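PDB 3OP7: aminotransferase class I and II, which probably transfers amino groups between amino acids and 2-oxo acids, using pyridoxal phosphate held as a Schiff base on a lysine. Local coordinates for residues 285-299 with 302-315. Numbering follows the deposited sequence.
Sequences LAILDQWIEEEPLVS and RPAVVSTSFVKIAV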
ATOM      1  N   LEU A 285       5.447   4.986  31.189  1.00 38.69           N
ATOM      2  CA  LEU A 285       5.804   6.401  31.250  1.00 38.80           C
ATOM      3  C   LEU A 285       6.299   6.772  32.649  1.00 41.28           C
ATOM      4  O   LEU A 285       7.255   7.557  32.776  1.00 43.08           O
ATOM      5  CB  LEU A 285       4.656   7.297  30.800  1.00 37.11           C
ATOM      6  CG  LEU A 285       4.970   8.779  30.583  1.00 38.23           C
ATOM      7  CD1 LEU A 285       6.279   9.023  29.827  1.00 34.32           C
ATOM      8  CD2 LEU A 285       3.822   9.428  29.901  1.00 33.79           C
ATOM      9  N   ALA A 286       5.676   6.235  33.704  1.00 43.29           N
ATOM     10  CA  ALA A 286       6.150   6.539  35.076  1.00 44.85           C
ATOM     11  C   ALA A 286       7.588   6.052  35.298  1.00 45.92           C
ATOM     12  O   ALA A 286       8.367   6.690  35.977  1.00 46.11           O
ATOM     13  CB  ALA A 286       5.210   5.966  36.158  1.00 46.05           C
ATOM     14  N   ILE A 287       7.932   4.925  34.691  1.00 45.44           N
ATOM     15  CA  ILE A 287       9.285   4.373  34.761  1.00 46.48           C
ATOM     16  C   ILE A 287      10.277   5.292  34.030  1.00 45.63           C
ATOM     17  O   ILE A 287      11.364   5.610  34.569  1.00 45.65           O
ATOM     18  CB  ILE A 287       9.310   2.945  34.177  1.00 45.53           C
ATOM     19  CG1 ILE A 287       8.617   1.980  35.137  1.00 48.12           C
ATOM     20  CG2 ILE A 287      10.730   2.464  33.912  1.00 46.73           C
ATOM     21  CD1 ILE A 287       8.375   0.629  34.513  1.00 47.14           C
ATOM     22  N   LEU A 288       9.896   5.715  32.823  1.00 43.91           N
ATOM     23  CA  LEU A 288      10.677   6.658  32.031  1.00 43.97           C
ATOM     24  C   LEU A 288      10.879   7.985  32.765  1.00 44.77           C
ATOM     25  O   LEU A 288      12.020   8.492  32.813  1.00 44.49           O
ATOM     26  CB  LEU A 288      10.014   6.913  30.674  1.00 42.62           C
ATOM     27  CG  LEU A 288      10.798   7.760  29.673  1.00 42.74           C
ATOM     28  CD1 LEU A 288      12.162   7.114  29.364  1.00 43.14           C
ATOM     29  CD2 LEU A 288       9.931   7.948  28.425  1.00 34.76           C
ATOM     30  N   ASP A 289       9.796   8.534  33.334  1.00 45.00           N
ATOM     31  CA  ASP A 289       9.864   9.804  34.105  1.00 46.39           C
ATOM     32  C   ASP A 289      10.837   9.765  35.251  1.00 48.91           C
ATOM     33  O   ASP A 289      11.622  10.693  35.417  1.00 49.68           O
ATOM     34  CB  ASP A 289       8.484  10.223  34.640  1.00 46.48           C
ATOM     35  CG  ASP A 289       7.578  10.838  33.545  1.00 47.11           C
ATOM     36  OD1 ASP A 289       8.098  11.469  32.589  1.00 49.25           O
ATOM     37  OD2 ASP A 289       6.340  10.675  33.644  1.00 50.03           O
ATOM     38  N   GLN A 290      10.744   8.703  36.051  1.00 50.60           N
ATOM     39  CA  GLN A 290      11.651   8.470  37.194  1.00 53.16           C
ATOM     40  C   GLN A 290      13.111   8.420  36.719  1.00 53.34           C
ATOM     41  O   GLN A 290      13.994   9.081  37.293  1.00 54.87           O
ATOM     42  CB  GLN A 290      11.254   7.147  37.875  1.00 53.90           C
ATOM     43  CG  GLN A 290      11.959   6.845  39.224  1.00 59.65           C
ATOM     44  CD  GLN A 290      11.682   5.423  39.715  1.00 62.44           C
ATOM     45  OE1 GLN A 290      11.314   4.524  38.931  1.00 67.30           O
ATOM     46  NE2 GLN A 290      11.863   5.204  41.002  1.00 65.36           N
ATOM     47  N   TRP A 291      13.353   7.630  35.674  1.00 52.74           N
ATOM     48  CA  TRP A 291      14.678   7.506  35.055  1.00 53.50           C
ATOM     49  C   TRP A 291      15.241   8.848  34.536  1.00 53.41           C
ATOM     50  O   TRP A 291      16.392   9.205  34.807  1.00 54.07           O
ATOM     51  CB  TRP A 291      14.617   6.492  33.919  1.00 52.75           C
ATOM     52  CG  TRP A 291      15.954   6.160  33.393  1.00 55.30           C
ATOM     53  CD1 TRP A 291      16.862   5.307  33.947  1.00 59.28           C
ATOM     54  CD2 TRP A 291      16.569   6.716  32.235  1.00 55.29           C
ATOM     55  NE1 TRP A 291      17.997   5.267  33.174  1.00 59.86           N
ATOM     56  CE2 TRP A 291      17.848   6.134  32.125  1.00 57.35           C
ATOM     57  CE3 TRP A 291      16.151   7.626  31.266  1.00 56.61           C
ATOM     58  CZ2 TRP A 291      18.723   6.440  31.076  1.00 59.02           C
ATOM     59  CZ3 TRP A 291      17.012   7.927  30.210  1.00 57.23           C
ATOM     60  CH2 TRP A 291      18.292   7.338  30.138  1.00 57.12           C
ATOM     61  N   ILE A 292      14.421   9.596  33.796  1.00 52.03           N
ATOM     62  CA  ILE A 292      14.823  10.915  33.301  1.00 52.78           C
ATOM     63  C   ILE A 292      15.251  11.829  34.460  1.00 54.96           C
ATOM     64  O   ILE A 292      16.278  12.506  34.375  1.00 55.80           O
ATOM     65  CB  ILE A 292      13.699  11.638  32.514  1.00 51.31           C
ATOM     66  CG1 ILE A 292      13.301  10.867  31.250  1.00 50.30           C
ATOM     67  CG2 ILE A 292      14.148  13.054  32.151  1.00 52.56           C
ATOM     68  CD1 ILE A 292      13.931  11.345  29.959  1.00 51.83           C
ATOM     69  N   GLU A 293      14.468  11.867  35.537  1.00 55.95           N
ATOM     70  CA  GLU A 293      14.856  12.703  36.687  1.00 58.48           C
ATOM     71  C   GLU A 293      16.137  12.205  37.370  1.00 59.97           C
ATOM     72  O   GLU A 293      16.920  12.999  37.891  1.00 60.41           O
ATOM     73  CB  GLU A 293      13.733  12.831  37.714  1.00 59.27           C
ATOM     74  CG  GLU A 293      13.866  14.136  38.558  1.00 63.73           C
ATOM     75  CD  GLU A 293      13.382  13.967  39.966  1.00 69.19           C
ATOM     76  OE1 GLU A 293      12.575  13.040  40.202  1.00 72.34           O
ATOM     77  OE2 GLU A 293      13.817  14.749  40.846  1.00 74.12           O
ATOM     78  N   GLU A 294      16.351  10.891  37.365  1.00 59.88           N
ATOM     79  CA  GLU A 294      17.522  10.304  38.046  1.00 61.70           C
ATOM     80  C   GLU A 294      18.809  10.473  37.240  1.00 60.76           C
ATOM     81  O   GLU A 294      19.893  10.469  37.789  1.00 61.05           O
ATOM     82  CB  GLU A 294      17.287   8.806  38.311  1.00 62.42           C
ATOM     83  CG  GLU A 294      16.377   8.523  39.518  1.00 66.64           C
ATOM     84  CD  GLU A 294      16.086   7.038  39.719  1.00 68.35           C
ATOM     85  OE1 GLU A 294      16.457   6.217  38.851  1.00 68.30           O
ATOM     86  OE2 GLU A 294      15.473   6.702  40.752  1.00 70.53           O
ATOM     87  N   GLU A 295      18.683  10.596  35.921  1.00 57.88           N
ATOM     88  CA  GLU A 295      19.848  10.615  35.050  1.00 57.86           C
ATOM     89  C   GLU A 295      20.188  12.078  34.693  1.00 57.25           C
ATOM     90  O   GLU A 295      19.433  12.740  33.944  1.00 56.69           O
ATOM     91  CB  GLU A 295      19.552   9.744  33.797  1.00 56.27           C
ATOM     92  CG  GLU A 295      20.602   9.777  32.682  1.00 56.74           C
ATOM     93  CD  GLU A 295      21.997   9.485  33.168  1.00 60.93           C
ATOM     94  OE1 GLU A 295      22.188   8.349  33.679  1.00 62.22           O
ATOM     95  OE2 GLU A 295      22.885  10.391  33.047  1.00 60.10           O
ATOM     96  N   PRO A 296      21.325  12.591  35.195  1.00 58.21           N
ATOM     97  CA  PRO A 296      21.600  14.022  35.003  1.00 57.88           C
ATOM     98  C   PRO A 296      21.968  14.437  33.568  1.00 56.77           C
ATOM     99  O   PRO A 296      21.878  15.625  33.230  1.00 56.65           O
ATOM    100  CB  PRO A 296      22.764  14.296  35.981  1.00 60.31           C
ATOM    101  CG  PRO A 296      23.427  12.981  36.165  1.00 61.36           C
ATOM    102  CD  PRO A 296      22.404  11.906  35.935  1.00 60.37           C
ATOM    103  N   LEU A 297      22.346  13.479  32.722  1.00 55.45           N
ATOM    104  CA  LEU A 297      22.715  13.779  31.332  1.00 53.81           C
ATOM    105  C   LEU A 297      21.535  13.703  30.376  1.00 51.75           C
ATOM    106  O   LEU A 297      21.717  13.839  29.154  1.00 50.88           O
ATOM    107  CB  LEU A 297      23.824  12.837  30.845  1.00 54.18           C
ATOM    108  CG  LEU A 297      25.183  12.984  31.551  1.00 56.23           C
ATOM    109  CD1 LEU A 297      26.217  12.072  30.880  1.00 56.33           C
ATOM    110  CD2 LEU A 297      25.645  14.450  31.585  1.00 57.46           C
ATOM    111  N   VAL A 298      20.336  13.444  30.884  1.00 50.95           N
ATOM    112  CA  VAL A 298      19.181  13.381  29.979  1.00 49.42           C
ATOM    113  C   VAL A 298      18.037  14.196  30.519  1.00 48.17           C
ATOM    114  O   VAL A 298      17.855  14.295  31.719  1.00 49.11           O
ATOM    115  CB  VAL A 298      18.676  11.936  29.727  1.00 49.15           C
ATOM    116  CG1 VAL A 298      19.848  10.994  29.470  1.00 52.38           C
ATOM    117  CG2 VAL A 298      17.859  11.429  30.911  1.00 52.06           C
ATOM    118  N   SER A 299      17.248  14.760  29.619  1.00 44.75           N
ATOM    119  CA  SER A 299      16.097  15.558  30.021  1.00 45.06           C
ATOM    120  C   SER A 299      15.136  15.526  28.844  1.00 42.69           C
ATOM    121  O   SER A 299      15.546  15.167  27.723  1.00 41.41           O
ATOM    122  CB  SER A 299      16.509  17.000  30.409  1.00 47.16           C
ATOM    123  OG  SER A 299      16.853  17.749  29.248  1.00 48.82           O
ATOM    124  N   ARG A 302       8.063  15.885  28.415  1.00 38.52           N
ATOM    125  CA  ARG A 302       7.217  14.692  28.564  1.00 38.38           C
ATOM    126  C   ARG A 302       6.111  14.660  27.517  1.00 36.62           C
ATOM    127  O   ARG A 302       5.350  15.617  27.414  1.00 36.54           O
ATOM    128  CB  ARG A 302       6.609  14.676  29.980  1.00 39.91           C
ATOM    129  CG  ARG A 302       5.811  13.436  30.358  1.00 41.50           C
ATOM    130  CD  ARG A 302       5.142  13.672  31.686  1.00 45.19           C
ATOM    131  NE  ARG A 302       4.490  12.504  32.272  1.00 45.02           N
ATOM    132  CZ  ARG A 302       3.185  12.218  32.226  1.00 48.07           C
ATOM    133  NH1 ARG A 302       2.330  12.966  31.553  1.00 47.46           N
ATOM    134  NH2 ARG A 302       2.727  11.138  32.862  1.00 49.77           N
ATOM    135  N   PRO A 303       6.012  13.552  26.762  1.00 34.48           N
ATOM    136  CA  PRO A 303       4.988  13.405  25.712  1.00 33.53           C
ATOM    137  C   PRO A 303       3.586  13.414  26.313  1.00 33.76           C
ATOM    138  O   PRO A 303       3.420  13.178  27.501  1.00 33.72           O
ATOM    139  CB  PRO A 303       5.314  12.064  25.100  1.00 32.93           C
ATOM    140  CG  PRO A 303       5.965  11.294  26.204  1.00 34.56           C
ATOM    141  CD  PRO A 303       6.793  12.309  26.912  1.00 34.79           C
ATOM    142  N   ALA A 304       2.584  13.670  25.493  1.00 32.46           N
ATOM    143  CA  ALA A 304       1.222  13.755  25.988  1.00 33.43           C
ATOM    144  C   ALA A 304       0.621  12.320  26.129  1.00 33.23           C
ATOM    145  O   ALA A 304      -0.440  12.054  25.601  1.00 32.25           O
ATOM    146  CB  ALA A 304       0.368  14.613  25.002  1.00 33.28           C
ATOM    147  N   VAL A 305       1.286  11.458  26.914  1.00 34.16           N
ATOM    148  CA  VAL A 305       0.844  10.072  27.172  1.00 33.64           C
ATOM    149  C   VAL A 305       0.511   9.403  25.830  1.00 32.35           C
ATOM    150  O   VAL A 305      -0.595   8.908  25.597  1.00 31.85           O
ATOM    151  CB  VAL A 305      -0.317   9.993  28.217  1.00 35.22           C
ATOM    152  CG1 VAL A 305      -0.412   8.581  28.809  1.00 36.10           C
ATOM    153  CG2 VAL A 305      -0.145  11.030  29.384  1.00 36.34           C
ATOM    154  N   VAL A 306       1.529   9.402  24.971  1.00 31.92           N
ATOM    155  CA  VAL A 306       1.576   8.597  23.760  1.00 30.72           C
ATOM    156  C   VAL A 306       2.922   7.887  23.724  1.00 31.01           C
ATOM    157  O   VAL A 306       3.878   8.310  24.364  1.00 32.78           O
ATOM    158  CB  VAL A 306       1.334   9.452  22.460  1.00 31.51           C
ATOM    159  CG1 VAL A 306      -0.075  10.110  22.488  1.00 30.76           C
ATOM    160  CG2 VAL A 306       2.395  10.524  22.277  1.00 28.86           C
ATOM    161  N   SER A 307       3.015   6.850  22.916  1.00 31.44           N
ATOM    162  CA  SER A 307       4.158   5.914  22.924  1.00 32.06           C
ATOM    163  C   SER A 307       5.420   6.375  22.162  1.00 33.11           C
ATOM    164  O   SER A 307       6.174   5.520  21.646  1.00 35.12           O
ATOM    165  CB  SER A 307       3.673   4.546  22.334  1.00 29.91           C
ATOM    166  OG  SER A 307       3.183   4.625  20.983  1.00 29.89           O
ATOM    167  N   THR A 308       5.643   7.693  22.010  1.00 32.23           N
ATOM    168  CA  THR A 308       6.919   8.164  21.463  1.00 31.74           C
ATOM    169  C   THR A 308       7.441   9.274  22.361  1.00 32.38           C
ATOM    170  O   THR A 308       6.678   9.991  23.013  1.00 33.27           O
ATOM    171  CB  THR A 308       6.856   8.599  19.986  1.00 31.32           C
ATOM    172  OG1 THR A 308       8.172   9.009  19.519  1.00 28.83           O
ATOM    173  CG2 THR A 308       5.818   9.722  19.769  1.00 32.52           C
ATOM    174  N   SER A 309       8.758   9.344  22.490  1.00 33.92           N
ATOM    175  CA  SER A 309       9.380  10.431  23.227  1.00 33.68           C
ATOM    176  C   SER A 309      10.695  10.816  22.567  1.00 34.23           C
ATOM    177  O   SER A 309      11.271  10.062  21.769  1.00 33.15           O
ATOM    178  CB  SER A 309       9.638  10.084  24.725  1.00 36.31           C
ATOM    179  OG  SER A 309      10.615   9.064  24.854  1.00 35.50           O
ATOM    180  N   PHE A 310      11.173  12.007  22.909  1.00 33.80           N
ATOM    181  CA  PHE A 310      12.338  12.599  22.222  1.00 33.26           C
ATOM    182  C   PHE A 310      13.167  13.178  23.340  1.00 34.90           C
ATOM    183  O   PHE A 310      12.826  14.216  23.900  1.00 36.11           O
ATOM    184  CB  PHE A 310      11.910  13.654  21.222  1.00 32.75           C
ATOM    185  CG  PHE A 310      12.871  13.877  20.067  1.00 30.68           C
ATOM    186  CD1 PHE A 310      13.433  12.828  19.378  1.00 31.00           C
ATOM    187  CD2 PHE A 310      13.190  15.168  19.673  1.00 31.51           C
ATOM    188  CE1 PHE A 310      14.277  13.050  18.277  1.00 32.64           C
ATOM    189  CE2 PHE A 310      14.044  15.405  18.617  1.00 33.06           C
ATOM    190  CZ  PHE A 310      14.570  14.338  17.893  1.00 33.41           C
ATOM    191  N   VAL A 311      14.259  12.488  23.637  1.00 35.24           N
ATOM    192  CA  VAL A 311      15.002  12.732  24.848  1.00 36.91           C
ATOM    193  C   VAL A 311      16.285  13.470  24.484  1.00 37.94           C
ATOM    194  O   VAL A 311      16.968  13.154  23.498  1.00 37.79           O
ATOM    195  CB  VAL A 311      15.306  11.382  25.535  1.00 37.74           C
ATOM    196  CG1 VAL A 311      16.128  11.549  26.752  1.00 39.07           C
ATOM    197  CG2 VAL A 311      14.010  10.657  25.866  1.00 38.00           C
ATOM    198  N   LYS A 312      16.575  14.505  25.257  1.00 39.42           N
ATOM    199  CA  LYS A 312      17.746  15.338  25.023  1.00 41.43           C
ATOM    200  C   LYS A 312      18.938  14.784  25.792  1.00 42.84           C
ATOM    201  O   LYS A 312      18.903  14.743  27.018  1.00 42.99           O
ATOM    202  CB  LYS A 312      17.462  16.768  25.496  1.00 41.82           C
ATOM    203  CG  LYS A 312      18.475  17.784  25.020  1.00 46.22           C
ATOM    204  CD  LYS A 312      18.199  19.138  25.653  1.00 51.06           C
ATOM    205  CE  LYS A 312      18.899  20.289  24.930  1.00 53.48           C
ATOM    206  NZ  LYS A 312      18.258  21.588  25.321  1.00 53.01           N
ATOM    207  N   ILE A 313      19.988  14.395  25.072  1.00 43.07           N
ATOM    208  CA  ILE A 313      21.197  13.820  25.673  1.00 45.58           C
ATOM    209  C   ILE A 313      22.294  14.889  25.721  1.00 47.46           C
ATOM    210  O   ILE A 313      22.787  15.310  24.672  1.00 47.03           O
ATOM    211  CB  ILE A 313      21.699  12.568  24.848  1.00 45.07           C
ATOM    212  CG1 ILE A 313      20.592  11.548  24.646  1.00 44.97           C
ATOM    213  CG2 ILE A 313      22.931  11.918  25.538  1.00 47.17           C
ATOM    214  CD1 ILE A 313      20.004  10.947  25.908  1.00 46.16           C
ATOM    215  N   ALA A 314      22.658  15.337  26.928  1.00 48.58           N
ATOM    216  CA  ALA A 314      23.718  16.348  27.143  1.00 51.50           C
ATOM    217  C   ALA A 314      25.150  15.785  27.039  1.00 53.46           C
ATOM    218  O   ALA A 314      25.942  15.840  28.006  1.00 54.39           O
ATOM    219  CB  ALA A 314      23.516  17.064  28.507  1.00 52.95           C
ATOM    220  N   VAL A 315      25.474  15.259  25.853  1.00 53.72           N
ATOM    221  CA  VAL A 315      26.798  14.725  25.517  1.00 56.06           C
ATOM    222  C   VAL A 315      27.204  15.291  24.155  1.00 55.76           C
ATOM    223  O   VAL A 315      26.404  15.305  23.205  1.00 53.27           O
ATOM    224  CB  VAL A 315      26.790  13.174  25.432  1.00 56.64           C
ATOM    225  CG1 VAL A 315      28.184  12.657  24.999  1.00 58.96           C
ATOM    226  CG2 VAL A 315      26.372  12.572  26.788  1.00 57.85           C
TER
HETATM  227  O   HOH W   1       4.375   9.444  34.877  1.00 43.03           O
HETATM  228  O   HOH W   2      19.701  16.835  28.711  1.00 40.40           O
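Val298 and Ser299 pair with Ile313 and Lys312 in an antiparallel beta hairpin, on which the last turns of helix 270-294 are laid. Helix, type I turn and hairpin together begin the small antiparallel sheet of the C-terminal domain, as in fold-type I PLP-dependent aminotransferases, with strand 298-300 at its edge; strand 345-348 flanks strand 309-313 on its other side.

Backbone bonds set the register. Ser299 and Lys312 form a hydrogen-bonded pair, Lys312 N giving to Ser299 O at 2.8 Å and Ser299 N returning a bond to Lys312 O. One step on, Ala314 N reaches Leu297 O, the carbonyl of a residue in the turn that links helix to strand. In the non-hydrogen-bonded pair, Val298 CG1 lies alongside Ile313 CD1 at 3.6 Å, the two side chains sharing one face of the sheet.

Ile292 ties the helix to the sheet: its CD1 and Val311 CG1 meet tip to tip at 3.9 Å. Nearby, Leu288 CD2 packs against Ser309 OG, a hydroxyl hydrogen-bonded to Leu348 O. Leu285 turns instead to the loop between the strands; with CG anti to the backbone N (chi1 -170°), it lays CD2 over one face of the Arg302 guanidinium, 3.6 Å from NH2.

At the edge of that same guanidinium sits Asp289, their planes only 24° apart. Tyr300 OH binds Asp289 OD1, so both carboxylate oxygens are engaged and the group's rotation is restrained. The salt bridge itself is nearly straight (175°): Arg302 NE meets the syn side of Asp289 OD2 at 2.9 Å, while a water donates to OD2 and accepts from Arg302 NH2.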